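Local atomic coordinates of endo-polygalacturonase (Pectobacterium carotovorum subsp. carotovorum, PDB entry 1BHE), a protein that hydrolyses the alpha-1,4 linkages of polygalacturonic acid at internal sites, thereby macerating plant tissue and causing soft rot. Residues D284-G289 against K317-P323; R234-R238 against M260-N264; S133-L137 against Q148-R152; V76-K80 against V125-K130; N110-P116 against N161-V167. One frame throughout, in Å; residues are numbered along the deposited sequence.

Contact 1: D284-G289 against K317-P323; sequences DKSAAG and KEGSNVP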
# COMPACT_ATOMS: atom_id res chain seq x y z
N ASP A 284 -4.45 11.72 14.32
CA ASP A 284 -4.47 13.11 14.76
C ASP A 284 -5.91 13.43 15.16
O ASP A 284 -6.78 12.57 15.03
CB ASP A 284 -3.96 14.05 13.68
CG ASP A 284 -4.66 13.87 12.35
OD1 ASP A 284 -5.84 14.25 12.26
OD2 ASP A 284 -4.04 13.35 11.39
N LYS A 285 -6.19 14.68 15.50
CA LYS A 285 -7.53 15.08 15.91
C LYS A 285 -8.55 15.08 14.78
O LYS A 285 -9.75 15.10 15.07
CB LYS A 285 -7.50 16.47 16.55
CG LYS A 285 -7.13 16.47 18.03
CD LYS A 285 -7.39 17.84 18.65
CE LYS A 285 -6.10 18.50 19.11
NZ LYS A 285 -6.29 19.24 20.39
N SER A 286 -8.13 15.07 13.52
CA SER A 286 -9.06 15.08 12.40
C SER A 286 -9.53 13.71 11.95
O SER A 286 -10.55 13.65 11.23
CB SER A 286 -8.40 15.80 11.20
OG SER A 286 -7.52 14.91 10.54
N ALA A 287 -8.86 12.63 12.32
CA ALA A 287 -9.25 11.32 11.80
C ALA A 287 -9.15 10.17 12.78
O ALA A 287 -9.21 9.00 12.37
CB ALA A 287 -8.38 11.03 10.57
N ALA A 288 -9.00 10.45 14.07
CA ALA A 288 -8.88 9.40 15.07
C ALA A 288 -10.21 8.72 15.37
O ALA A 288 -11.24 9.38 15.49
CB ALA A 288 -8.29 9.98 16.35
N GLY A 289 -10.18 7.40 15.53
CA GLY A 289 -11.39 6.66 15.91
C GLY A 289 -11.00 5.40 16.68
O GLY A 289 -9.94 5.33 17.29
N LYS A 317 -3.48 18.78 13.59
CA LYS A 317 -4.59 19.14 12.71
C LYS A 317 -5.80 19.46 13.58
O LYS A 317 -5.85 18.96 14.71
CB LYS A 317 -4.92 18.00 11.75
CG LYS A 317 -4.04 17.92 10.51
CD LYS A 317 -3.93 16.48 10.01
CE LYS A 317 -4.13 16.40 8.51
NZ LYS A 317 -4.42 15.00 8.08
N GLU A 318 -6.72 20.30 13.10
CA GLU A 318 -7.88 20.64 13.92
C GLU A 318 -8.92 19.51 13.85
O GLU A 318 -9.00 18.78 12.87
CB GLU A 318 -8.52 21.97 13.55
CG GLU A 318 -8.21 22.49 12.16
CD GLU A 318 -9.22 23.48 11.62
OE1 GLU A 318 -10.45 23.24 11.68
OE2 GLU A 318 -8.77 24.52 11.10
N GLY A 319 -9.70 19.39 14.91
CA GLY A 319 -10.73 18.36 14.99
C GLY A 319 -11.01 17.99 16.44
O GLY A 319 -10.24 18.30 17.34
N SER A 320 -12.12 17.29 16.64
CA SER A 320 -12.53 16.87 17.98
C SER A 320 -12.49 15.35 18.11
O SER A 320 -12.87 14.80 19.15
CB SER A 320 -13.95 17.39 18.25
OG SER A 320 -14.77 17.18 17.12
N ASN A 321 -12.03 14.68 17.06
CA ASN A 321 -11.95 13.22 17.07
C ASN A 321 -11.02 12.72 18.16
O ASN A 321 -9.94 13.25 18.41
CB ASN A 321 -11.55 12.68 15.70
CG ASN A 321 -12.64 12.93 14.66
OD1 ASN A 321 -13.58 12.14 14.56
ND2 ASN A 321 -12.54 14.01 13.91
N VAL A 322 -11.49 11.71 18.88
CA VAL A 322 -10.76 11.09 19.97
C VAL A 322 -10.44 9.64 19.61
O VAL A 322 -11.33 8.89 19.21
CB VAL A 322 -11.57 11.13 21.28
CG1 VAL A 322 -10.99 10.24 22.36
CG2 VAL A 322 -11.70 12.56 21.80
N PRO A 323 -9.20 9.24 19.82
CA PRO A 323 -8.78 7.87 19.60
C PRO A 323 -9.26 6.92 20.68
O PRO A 323 -9.11 7.20 21.87
CB PRO A 323 -7.26 7.95 19.62
CG PRO A 323 -6.97 9.09 20.54
CD PRO A 323 -8.09 10.08 20.33
O HOH W 1 -4.03 16.57 15.96
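Loops from successive coils of a parallel beta-helix meet where Lys285 and Ser286 lie against Gly319 and Asn321. Asn321 grips the carbonyl oxygen of Lys285 twice. Its side-chain amide, ND2, donates to Lys285 O at 3.2 Å with an N-H...O angle of 148°, and the oxygen lies in the plane of that amide. The backbone Asn321 N makes a weaker, more bent bond to the same Lys285 O at 3.1 Å. Asparagine suits this place because, with CG beside its own backbone N (chi1 -67°), the short side chain folds back so that ND2 reaches the oxygen the backbone N already faces. Gly319 adds a CA-H...O contact, its CA 3.4 Å from Lys285 O. Its extended, positive-phi backbone is one that glycine readily adopts, and the lack of a side chain leaves room for that oxygen.

Toward the other end, Lys317 crosses Asp284 aslant. Lys317 CD rests 3.4 Å from Asp284 OD2, while the ammonium group makes only a long salt bridge, NZ to OD2 at 3.7 Å. The other oxygen, Asp284 OD1, accepts from Ser286 N at 2.7 Å, closing an Asx turn. Water 1 accepts from the backbone N of both Lys285 and Lys317, joining the loops again. At the buried end, the small methyl of Ala288 meets the proline ring, CB to Pro323 CD at 4.0 Å. Thr259, from the preceding coil, bonds to Gly289 N. An Asx turn thus shapes one loop and an asparagine of the next binds its carbonyl, both loops linking strands in successive coils of the parallel beta-helix.

Contact 2: R234-R238 against M260-N264; sequences RAETR and MGVYN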
# COMPACT_ATOMS: atom_id res chain seq x y z
N ARG A 234 -17.70 5.53 5.85
CA ARG A 234 -17.43 4.39 4.99
C ARG A 234 -17.29 3.15 5.87
O ARG A 234 -17.36 3.26 7.10
CB ARG A 234 -16.19 4.60 4.12
CG ARG A 234 -16.42 5.50 2.92
CD ARG A 234 -15.12 6.15 2.45
NE ARG A 234 -14.20 5.17 1.88
CZ ARG A 234 -12.98 5.47 1.43
NH1 ARG A 234 -12.52 6.72 1.48
NH2 ARG A 234 -12.19 4.53 0.93
N ALA A 235 -17.12 1.99 5.25
CA ALA A 235 -17.03 0.74 5.99
C ALA A 235 -15.89 0.68 6.98
O ALA A 235 -14.83 1.30 6.84
CB ALA A 235 -16.91 -0.44 5.02
N GLU A 236 -16.08 -0.19 7.99
CA GLU A 236 -15.00 -0.47 8.92
C GLU A 236 -13.94 -1.33 8.21
O GLU A 236 -14.27 -2.06 7.28
CB GLU A 236 -15.49 -1.21 10.17
CG GLU A 236 -16.35 -0.32 11.05
CD GLU A 236 -17.17 -1.06 12.08
OE1 GLU A 236 -17.10 -2.30 12.14
OE2 GLU A 236 -17.89 -0.37 12.83
N THR A 237 -12.70 -1.19 8.65
CA THR A 237 -11.62 -2.02 8.12
C THR A 237 -11.42 -3.14 9.13
O THR A 237 -11.06 -2.87 10.28
CB THR A 237 -10.33 -1.21 7.95
OG1 THR A 237 -10.52 -0.31 6.86
CG2 THR A 237 -9.14 -2.12 7.68
N ARG A 238 -11.72 -4.38 8.75
CA ARG A 238 -11.63 -5.51 9.65
C ARG A 238 -10.99 -6.75 9.03
O ARG A 238 -11.12 -7.02 7.84
CB ARG A 238 -13.04 -6.00 10.07
CG ARG A 238 -13.91 -4.98 10.78
CD ARG A 238 -15.24 -5.61 11.19
NE ARG A 238 -15.82 -4.77 12.24
CZ ARG A 238 -15.78 -4.98 13.54
NH1 ARG A 238 -15.20 -6.03 14.09
NH2 ARG A 238 -16.36 -4.05 14.29
N MET A 260 -10.80 5.43 11.63
CA MET A 260 -12.22 5.37 11.96
C MET A 260 -12.78 3.96 11.93
O MET A 260 -13.67 3.65 11.14
CB MET A 260 -13.01 6.28 11.00
CG MET A 260 -12.58 7.74 11.07
SD MET A 260 -12.69 8.37 12.76
CE MET A 260 -14.45 8.20 13.06
N GLY A 261 -12.29 3.08 12.80
CA GLY A 261 -12.77 1.71 12.89
C GLY A 261 -11.88 0.70 12.21
O GLY A 261 -12.20 0.21 11.12
N VAL A 262 -10.78 0.33 12.85
CA VAL A 262 -9.84 -0.67 12.39
C VAL A 262 -9.87 -1.82 13.40
O VAL A 262 -9.61 -1.58 14.59
CB VAL A 262 -8.41 -0.13 12.27
CG1 VAL A 262 -7.40 -1.23 11.99
CG2 VAL A 262 -8.35 0.95 11.20
N TYR A 263 -10.27 -3.01 12.97
CA TYR A 263 -10.42 -4.15 13.87
C TYR A 263 -9.77 -5.45 13.41
O TYR A 263 -9.76 -5.77 12.22
CB TYR A 263 -11.93 -4.50 14.00
CG TYR A 263 -12.82 -3.37 14.45
CD1 TYR A 263 -13.36 -2.47 13.53
CD2 TYR A 263 -13.11 -3.18 15.80
CE1 TYR A 263 -14.16 -1.42 13.94
CE2 TYR A 263 -13.91 -2.14 16.22
CZ TYR A 263 -14.43 -1.26 15.29
OH TYR A 263 -15.22 -0.21 15.67
N ASN A 264 -9.31 -6.24 14.37
CA ASN A 264 -8.78 -7.57 14.15
C ASN A 264 -7.67 -7.68 13.12
O ASN A 264 -7.78 -8.32 12.07
CB ASN A 264 -9.96 -8.49 13.79
CG ASN A 264 -9.63 -9.96 13.76
OD1 ASN A 264 -8.73 -10.45 14.46
ND2 ASN A 264 -10.34 -10.72 12.93
O HOH W 2 -16.20 3.18 9.95
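Arg238 and Tyr263 sit opposite each other on adjoining parallel strands and form the tight heart of this contact. The guanidinium lies flat on the phenol ring, the planes only 6° apart and the centres separated by 3.7 Å. Arg238 NH2 stands over the middle of the ring, so the stack is also a cation-pi interaction. The arginine chain, extended from CG to NE, runs far enough to lay its head on the ring. Glu236 then fixes the rotation of that head: NE and NH2 both donate, side-on and in the guanidinium plane, to the single oxygen Glu236 OE1, with NE at 2.8 Å. The carboxylate approaches the tyrosine obliquely, Glu236 CD lying 3.6 Å from Tyr263 CE1. A flat cation, an aromatic face and an acid to orient the cation thus suit one another on this partly exposed side.

The backbones that carry these side chains are firmly paired. Thr237 N donates to Gly261 O at 2.9 Å, and Tyr263 N to Thr237 O at 2.8 Å. On the reverse face, Thr237 and Val262 point inward, both packing against Ile228 and Ala230; the threonine hydroxyl is satisfied by Lys229 O and Ser209 N.

The pairing opens out before Thr237. Between Arg234 and Met260 the chains are bridged by water 2, which donates to Arg234 O and to Met260 O. There the exposed Arg234 turns away and pairs with Asp181. A parallel ladder with a largely apolar inner face and stacked polar side chains on its outer face is characteristic of the coils of a parallel beta-helix.

Contact 3: S133-L137 against Q148-R152; sequences SWWEL and QNTPR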
# COMPACT_ATOMS: atom_id res chain seq x y z
N SER A 133 9.71 15.10 -13.23
CA SER A 133 9.18 13.75 -13.09
C SER A 133 8.03 13.77 -12.09
O SER A 133 7.81 14.79 -11.43
CB SER A 133 10.26 12.82 -12.53
OG SER A 133 10.57 13.16 -11.18
N TRP A 134 7.33 12.65 -11.94
CA TRP A 134 6.24 12.58 -10.97
C TRP A 134 6.75 12.82 -9.55
O TRP A 134 6.12 13.53 -8.76
CB TRP A 134 5.56 11.23 -11.00
CG TRP A 134 4.86 10.76 -12.23
CD1 TRP A 134 5.21 9.66 -12.96
CD2 TRP A 134 3.69 11.29 -12.85
NE1 TRP A 134 4.34 9.48 -14.01
CE2 TRP A 134 3.39 10.47 -13.96
CE3 TRP A 134 2.87 12.38 -12.58
CZ2 TRP A 134 2.31 10.72 -14.80
CZ3 TRP A 134 1.79 12.62 -13.41
CH2 TRP A 134 1.52 11.79 -14.51
N TRP A 135 7.89 12.21 -9.18
CA TRP A 135 8.39 12.39 -7.81
C TRP A 135 8.86 13.80 -7.53
O TRP A 135 8.75 14.27 -6.39
CB TRP A 135 9.46 11.36 -7.48
CG TRP A 135 8.96 9.95 -7.48
CD1 TRP A 135 7.71 9.49 -7.16
CD2 TRP A 135 9.75 8.79 -7.77
NE1 TRP A 135 7.67 8.12 -7.27
CE2 TRP A 135 8.91 7.67 -7.65
CE3 TRP A 135 11.08 8.60 -8.16
CZ2 TRP A 135 9.36 6.37 -7.89
CZ3 TRP A 135 11.53 7.31 -8.40
CH2 TRP A 135 10.66 6.21 -8.27
N GLU A 136 9.34 14.52 -8.53
CA GLU A 136 9.78 15.90 -8.35
C GLU A 136 8.66 16.85 -7.96
O GLU A 136 8.93 17.92 -7.40
CB GLU A 136 10.48 16.40 -9.63
CG GLU A 136 11.94 15.95 -9.66
CD GLU A 136 12.64 16.16 -10.98
OE1 GLU A 136 11.99 16.25 -12.04
OE2 GLU A 136 13.89 16.22 -10.96
N LEU A 137 7.40 16.50 -8.20
CA LEU A 137 6.26 17.30 -7.79
C LEU A 137 6.03 17.32 -6.28
O LEU A 137 5.37 18.24 -5.78
CB LEU A 137 4.99 16.82 -8.50
CG LEU A 137 4.96 16.90 -10.02
CD1 LEU A 137 3.90 15.95 -10.58
CD2 LEU A 137 4.70 18.32 -10.50
N GLN A 148 -0.12 17.09 -4.76
CA GLN A 148 0.34 16.74 -6.10
C GLN A 148 -0.69 15.80 -6.73
O GLN A 148 -1.39 15.06 -6.03
CB GLN A 148 1.72 16.10 -6.11
CG GLN A 148 1.80 14.69 -5.54
CD GLN A 148 2.31 14.70 -4.11
OE1 GLN A 148 1.76 15.41 -3.27
NE2 GLN A 148 3.35 13.92 -3.83
N ASN A 149 -0.80 15.86 -8.04
CA ASN A 149 -1.70 14.99 -8.79
C ASN A 149 -0.82 14.02 -9.56
O ASN A 149 -0.19 14.41 -10.55
CB ASN A 149 -2.64 15.75 -9.71
CG ASN A 149 -3.56 16.68 -8.92
OD1 ASN A 149 -4.67 16.29 -8.58
ND2 ASN A 149 -3.05 17.88 -8.63
N THR A 150 -0.70 12.78 -9.10
CA THR A 150 0.12 11.76 -9.74
C THR A 150 -0.65 10.42 -9.70
O THR A 150 -1.38 10.16 -8.75
CB THR A 150 1.47 11.53 -9.05
OG1 THR A 150 1.23 11.10 -7.70
CG2 THR A 150 2.39 12.75 -9.00
N PRO A 151 -0.47 9.57 -10.70
CA PRO A 151 -1.15 8.30 -10.77
C PRO A 151 -0.71 7.21 -9.81
O PRO A 151 0.48 6.94 -9.62
CB PRO A 151 -0.91 7.82 -12.20
CG PRO A 151 0.05 8.73 -12.84
CD PRO A 151 0.39 9.83 -11.88
N ARG A 152 -1.67 6.54 -9.18
CA ARG A 152 -1.43 5.32 -8.43
C ARG A 152 -1.22 4.16 -9.40
O ARG A 152 -1.73 4.24 -10.53
CB ARG A 152 -2.61 4.98 -7.52
CG ARG A 152 -2.72 5.96 -6.35
CD ARG A 152 -4.00 5.72 -5.56
NE ARG A 152 -4.03 6.54 -4.34
CZ ARG A 152 -5.11 6.71 -3.59
NH1 ARG A 152 -6.27 6.14 -3.91
NH2 ARG A 152 -5.03 7.48 -2.51
O HOH W 3 5.11 13.17 -6.06
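The capped start of helix 136-144 packs on the loop that follows strand 147-148, with Trp134 laid against Pro151 and Thr150. Pro151 CD sits 3.3 Å from the centroid of the indole six-membered ring and only 6° off its normal, a close CH-pi contact. Proline suits the place because its CD hydrogens, on a carbon bonded to the amide nitrogen, carry a slight positive charge that favours the electron-rich ring face. Beside it, Thr150 CG2 touches Trp134 CE3 at 3.6 Å. With OG1 between the backbone N and the carbonyl carbon (chi1 60°), CG2 falls beside the backbone N and faces Trp134 and Leu137, while OG1 bonds to Asn174. The methyl meets Leu137 CD1 at 3.9 Å, and Leu137 CB lies 4.1 Å from Gln148 CB, so the core of the contact is mostly apolar.

No direct hydrogen bond crosses the contact; instead, water 3 donates to Trp134 O and accepts from Gln148 NE2. In the capping box, Ser133 OG accepts from Glu136 N at 3.2 Å, and Glu136 OE1 from Ser133 N.

The capping box thus starts a short helix in a loop excursion of the beta-helix, whose partner segment brings the Gln148 side chain within about 7 Å of that of Asp223, the predicted proton donor.

Contact 4: V76-K80 against V125-K130; sequences VNNAK and VKLQDK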
# COMPACT_ATOMS: atom_id res chain seq x y z
N VAL A 76 3.14 5.07 -19.35
CA VAL A 76 3.74 6.13 -20.16
C VAL A 76 4.07 7.33 -19.29
O VAL A 76 3.34 7.67 -18.35
CB VAL A 76 2.87 6.54 -21.35
CG1 VAL A 76 2.73 5.36 -22.31
CG2 VAL A 76 1.50 7.03 -20.92
N ASN A 77 5.19 7.98 -19.57
CA ASN A 77 5.64 9.16 -18.84
C ASN A 77 5.02 10.41 -19.46
O ASN A 77 5.69 11.28 -20.03
CB ASN A 77 7.16 9.24 -18.82
CG ASN A 77 7.82 9.31 -20.18
OD1 ASN A 77 7.37 8.70 -21.14
ND2 ASN A 77 8.91 10.07 -20.29
N ASN A 78 3.71 10.53 -19.34
CA ASN A 78 2.92 11.62 -19.90
C ASN A 78 1.76 11.95 -18.97
O ASN A 78 0.93 11.10 -18.69
CB ASN A 78 2.39 11.21 -21.28
CG ASN A 78 1.78 12.41 -21.99
OD1 ASN A 78 0.64 12.78 -21.72
ND2 ASN A 78 2.57 13.05 -22.84
N ALA A 79 1.70 13.19 -18.50
CA ALA A 79 0.67 13.59 -17.55
C ALA A 79 -0.72 13.66 -18.16
O ALA A 79 -1.68 13.19 -17.55
CB ALA A 79 1.06 14.91 -16.90
N LYS A 80 -0.84 14.17 -19.38
CA LYS A 80 -2.13 14.24 -20.06
C LYS A 80 -2.74 12.87 -20.29
O LYS A 80 -3.97 12.71 -20.22
CB LYS A 80 -2.02 15.00 -21.39
CG LYS A 80 -3.35 15.14 -22.11
CD LYS A 80 -3.23 16.00 -23.37
CE LYS A 80 -4.61 16.18 -24.00
NZ LYS A 80 -4.53 16.03 -25.49
N VAL A 125 10.99 9.32 -13.89
CA VAL A 125 11.33 9.72 -15.25
C VAL A 125 10.73 11.06 -15.64
O VAL A 125 9.54 11.30 -15.42
CB VAL A 125 10.84 8.65 -16.25
CG1 VAL A 125 11.21 9.01 -17.69
CG2 VAL A 125 11.43 7.29 -15.88
N LYS A 126 11.54 11.95 -16.21
CA LYS A 126 11.00 13.23 -16.67
C LYS A 126 9.80 12.98 -17.58
O LYS A 126 9.87 12.17 -18.50
CB LYS A 126 12.05 14.06 -17.42
CG LYS A 126 11.50 15.37 -17.98
CD LYS A 126 12.52 16.07 -18.85
CE LYS A 126 11.95 17.36 -19.43
NZ LYS A 126 10.70 17.10 -20.21
N LEU A 127 8.69 13.66 -17.30
CA LEU A 127 7.51 13.51 -18.15
C LEU A 127 7.76 14.15 -19.51
O LEU A 127 8.55 15.09 -19.63
CB LEU A 127 6.31 14.16 -17.44
CG LEU A 127 6.01 13.62 -16.04
CD1 LEU A 127 4.93 14.46 -15.35
CD2 LEU A 127 5.60 12.16 -16.11
N GLN A 128 7.07 13.67 -20.55
CA GLN A 128 7.19 14.22 -21.89
C GLN A 128 6.55 15.61 -21.96
O GLN A 128 6.86 16.52 -22.71
CB GLN A 128 6.46 13.33 -22.90
CG GLN A 128 6.96 11.90 -22.98
CD GLN A 128 6.05 11.00 -23.79
OE1 GLN A 128 4.93 11.37 -24.16
NE2 GLN A 128 6.51 9.79 -24.08
N ASP A 129 5.54 15.76 -21.14
CA ASP A 129 4.61 16.80 -20.88
C ASP A 129 5.00 17.92 -19.93
O ASP A 129 4.32 18.95 -19.87
CB ASP A 129 3.44 16.04 -20.17
CG ASP A 129 2.15 16.31 -20.91
OD1 ASP A 129 2.23 17.03 -21.94
OD2 ASP A 129 1.10 15.83 -20.45
N LYS A 130 5.94 17.66 -19.02
CA LYS A 130 6.31 18.64 -18.01
C LYS A 130 7.83 18.72 -17.89
O LYS A 130 8.54 17.88 -18.44
CB LYS A 130 5.73 18.29 -16.64
CG LYS A 130 4.25 18.05 -16.51
CD LYS A 130 3.44 19.33 -16.68
CE LYS A 130 1.95 19.06 -16.57
NZ LYS A 130 1.13 20.24 -16.96
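Asn77 and Gln128 cross at about a right angle, their amide planes 75° apart. Asn77 CG stands between its backbone N and carbonyl carbon (chi1 59°), which sends ND2 to Lys126 O at 2.9 Å. The same ND2 lies against the methyl Val125 CG1. Backbone joins backbone beside this bond, Gln128 N donating to Asn77 O at 2.8 Å; Asn77 is at the centre of an inverse gamma turn, consistent with its carbonyl pointing out to the second loop.

The extended chain of Gln128 arches over that carbonyl and ends at a second asparagine. Asn78 ND2 donates to Gln128 OE1 at 3.2 Å, tilted 27° from the plane of the Gln128 side-chain carbonyl. Asn78 uses its other end, OD1, for Ser81 N. Asp129 leans obliquely across Asn78 and directs OD2 to Lys80 N at 2.8 Å, met nearly head-on along the C-O bond. Amides, which donate and accept, and a carboxylate, which accepts from a backbone N-H, suit loops that have no regular strand pairing.

Ala79 CB touches Leu127 CD1 at 4.2 Å, the short alanine leaving room for the longer leucine. The contact joins the loop after strand 72-75 to that between strand 118-120 and helix 136-144, with Leu127 also packing on Trp134 just before that helix.

Contact 5: N110-P116 against N161-V167; sequences NSGIYGP and NFTLYNV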
# COMPACT_ATOMS: atom_id res chain seq x y z
N ASN A 110 -13.41 -11.75 -8.23
CA ASN A 110 -12.46 -12.73 -8.73
C ASN A 110 -11.55 -12.19 -9.83
O ASN A 110 -11.24 -12.91 -10.79
CB ASN A 110 -13.19 -14.00 -9.22
CG ASN A 110 -13.99 -14.67 -8.13
OD1 ASN A 110 -13.59 -14.68 -6.96
ND2 ASN A 110 -15.14 -15.24 -8.49
N SER A 111 -11.12 -10.93 -9.73
CA SER A 111 -10.21 -10.36 -10.72
C SER A 111 -8.80 -10.41 -10.13
O SER A 111 -8.65 -10.49 -8.90
CB SER A 111 -10.58 -8.93 -11.11
OG SER A 111 -11.78 -8.91 -11.86
N GLY A 112 -7.77 -10.29 -10.98
CA GLY A 112 -6.43 -10.39 -10.41
C GLY A 112 -5.31 -9.96 -11.35
O GLY A 112 -5.52 -9.72 -12.53
N ILE A 113 -4.12 -9.79 -10.79
CA ILE A 113 -2.91 -9.38 -11.50
C ILE A 113 -1.80 -10.36 -11.12
O ILE A 113 -1.57 -10.59 -9.93
CB ILE A 113 -2.52 -7.95 -11.13
CG1 ILE A 113 -3.52 -6.93 -11.70
CG2 ILE A 113 -1.10 -7.60 -11.60
CD1 ILE A 113 -3.39 -5.55 -11.07
N TYR A 114 -1.20 -11.01 -12.10
CA TYR A 114 -0.23 -12.08 -11.90
C TYR A 114 1.08 -11.82 -12.63
O TYR A 114 1.05 -11.27 -13.74
CB TYR A 114 -0.82 -13.41 -12.42
CG TYR A 114 -2.09 -13.83 -11.71
CD1 TYR A 114 -3.33 -13.30 -12.07
CD2 TYR A 114 -2.06 -14.72 -10.65
CE1 TYR A 114 -4.48 -13.61 -11.37
CE2 TYR A 114 -3.21 -15.07 -9.96
CZ TYR A 114 -4.41 -14.50 -10.32
OH TYR A 114 -5.56 -14.85 -9.64
N GLY A 115 2.21 -12.21 -12.04
CA GLY A 115 3.52 -12.09 -12.68
C GLY A 115 4.02 -13.45 -13.16
O GLY A 115 3.23 -14.25 -13.66
N PRO A 116 5.33 -13.65 -13.15
CA PRO A 116 6.29 -12.81 -12.48
C PRO A 116 6.96 -11.69 -13.24
O PRO A 116 8.06 -11.27 -12.87
CB PRO A 116 7.36 -13.82 -12.01
CG PRO A 116 7.39 -14.80 -13.13
CD PRO A 116 5.98 -14.91 -13.64
N ASN A 161 -12.81 -10.46 -3.47
CA ASN A 161 -11.81 -11.48 -3.75
C ASN A 161 -10.90 -11.20 -4.93
O ASN A 161 -10.84 -11.89 -5.95
CB ASN A 161 -12.53 -12.84 -3.85
CG ASN A 161 -13.14 -13.26 -2.52
OD1 ASN A 161 -12.73 -12.84 -1.43
ND2 ASN A 161 -14.15 -14.12 -2.58
N PHE A 162 -10.11 -10.13 -4.79
CA PHE A 162 -9.12 -9.70 -5.77
C PHE A 162 -7.79 -10.36 -5.41
O PHE A 162 -7.48 -10.48 -4.22
CB PHE A 162 -8.96 -8.17 -5.74
CG PHE A 162 -8.11 -7.64 -6.88
CD1 PHE A 162 -6.73 -7.59 -6.78
CD2 PHE A 162 -8.71 -7.22 -8.05
CE1 PHE A 162 -5.97 -7.12 -7.84
CE2 PHE A 162 -7.95 -6.77 -9.11
CZ PHE A 162 -6.57 -6.71 -9.01
N THR A 163 -7.00 -10.76 -6.40
CA THR A 163 -5.73 -11.43 -6.16
C THR A 163 -4.57 -10.68 -6.80
O THR A 163 -4.67 -10.27 -7.96
CB THR A 163 -5.74 -12.86 -6.75
OG1 THR A 163 -6.74 -13.64 -6.07
CG2 THR A 163 -4.38 -13.53 -6.58
N LEU A 164 -3.48 -10.52 -6.08
CA LEU A 164 -2.24 -9.92 -6.55
C LEU A 164 -1.14 -10.96 -6.27
O LEU A 164 -0.86 -11.18 -5.09
CB LEU A 164 -1.90 -8.67 -5.76
CG LEU A 164 -1.35 -7.40 -6.40
CD1 LEU A 164 -0.44 -6.65 -5.44
CD2 LEU A 164 -0.68 -7.59 -7.75
N TYR A 165 -0.61 -11.62 -7.30
CA TYR A 165 0.30 -12.72 -7.04
C TYR A 165 1.58 -12.79 -7.86
O TYR A 165 1.53 -12.64 -9.08
CB TYR A 165 -0.49 -14.01 -7.35
CG TYR A 165 0.29 -15.30 -7.20
CD1 TYR A 165 0.81 -15.70 -5.98
CD2 TYR A 165 0.48 -16.12 -8.31
CE1 TYR A 165 1.51 -16.89 -5.86
CE2 TYR A 165 1.17 -17.32 -8.20
CZ TYR A 165 1.69 -17.69 -6.97
OH TYR A 165 2.38 -18.88 -6.87
N ASN A 166 2.68 -13.14 -7.18
CA ASN A 166 3.93 -13.44 -7.87
C ASN A 166 4.27 -12.36 -8.89
O ASN A 166 4.45 -12.68 -10.06
CB ASN A 166 3.72 -14.81 -8.53
CG ASN A 166 4.95 -15.44 -9.16
OD1 ASN A 166 6.07 -15.19 -8.72
ND2 ASN A 166 4.73 -16.25 -10.19
N VAL A 167 4.36 -11.10 -8.49
CA VAL A 167 4.61 -10.01 -9.42
C VAL A 167 5.43 -8.89 -8.80
O VAL A 167 5.43 -8.71 -7.58
CB VAL A 167 3.21 -9.51 -9.88
CG1 VAL A 167 2.42 -8.95 -8.69
CG2 VAL A 167 3.30 -8.48 -10.98
O HOH W 4 -10.73 -15.28 -6.68
O HOH W 5 -15.34 -15.12 -4.95
O HOH W 6 -9.11 -13.34 -7.66
O HOH W 7 1.96 -15.82 -11.50
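Gly112, Ile113 and Tyr114 pair in parallel with Thr163, Leu164 and Tyr165, and backbone hydrogen bonds come first. Thr163 N donates to Ser111 O at 3.0 Å, Ile113 N to Thr163 O, Tyr165 N to Ile113 O at 3.0 Å, and Gly115 N to Tyr165 O. The strand axes approach to 4.7 Å and diverge by only 10°.

Apolar and aromatic contacts fill both faces. On the inner one, Ile113 CB meets Leu164 CD2 at 3.9 Å, two branched chains lying side by side. Ile113 CD1 reaches the edge of the Phe162 ring, whose CG is anti to the backbone N (chi1 -171°). That ring is thereby turned to cover the neighbouring backbone: Ser111 O lies over one face, and Gly112 CA makes a CH-pi contact on it, 4.2 Å from the centroid. Glycine suits position 112 because a side chain would run into Thr163 O and the Tyr114 ring on the other face. There Tyr114 crosses both partners aslant, CD2 touching Tyr165 CB at 3.7 Å and OH touching Thr163 CB at 3.5 Å. Pro9, Thr11 and Pro12 of the N-terminal stretch cover this face, and Tyr165 OH bonds to Glu8.

Water-mediated links lie at the ends. Asn110 and Asn161, both with positive phi as asparagine readily tolerates, run their side chains side by side, amide planes 17° apart; water 5 donates to Asn110 OD1 and accepts from Asn161 ND2. Water 7 similarly joins Gly115 O to Asn166 ND2. The chemistry implies a coil-to-coil joint with an apolar interior and ends where asparagines and bridging waters serve polar groups.

In the parallel beta-helix of family 28, contacts 1, 2, 4 and 5 join successive coils or their loops, while contact 3 lies within a single excursion between strands 118-120 and 154-157. Contacts 4 and 5 alternate along the chain, both segments of contact 3 fall between those of contact 5, and contacts 2 and 1 follow. Contacts 3 and 4, centres 10 Å apart, touch through Trp134 CE2 and Leu127 CD2 at 3.5 Å; contacts 1 and 2, centres 16 Å apart, touch through Met260 SD and Ala288 O. Contacts 1 and 4 lie 37 Å apart between centres, along the solenoid. Contacts 2 and 5 tie its strands, whereas contact 3 lies near the predicted active-site residues.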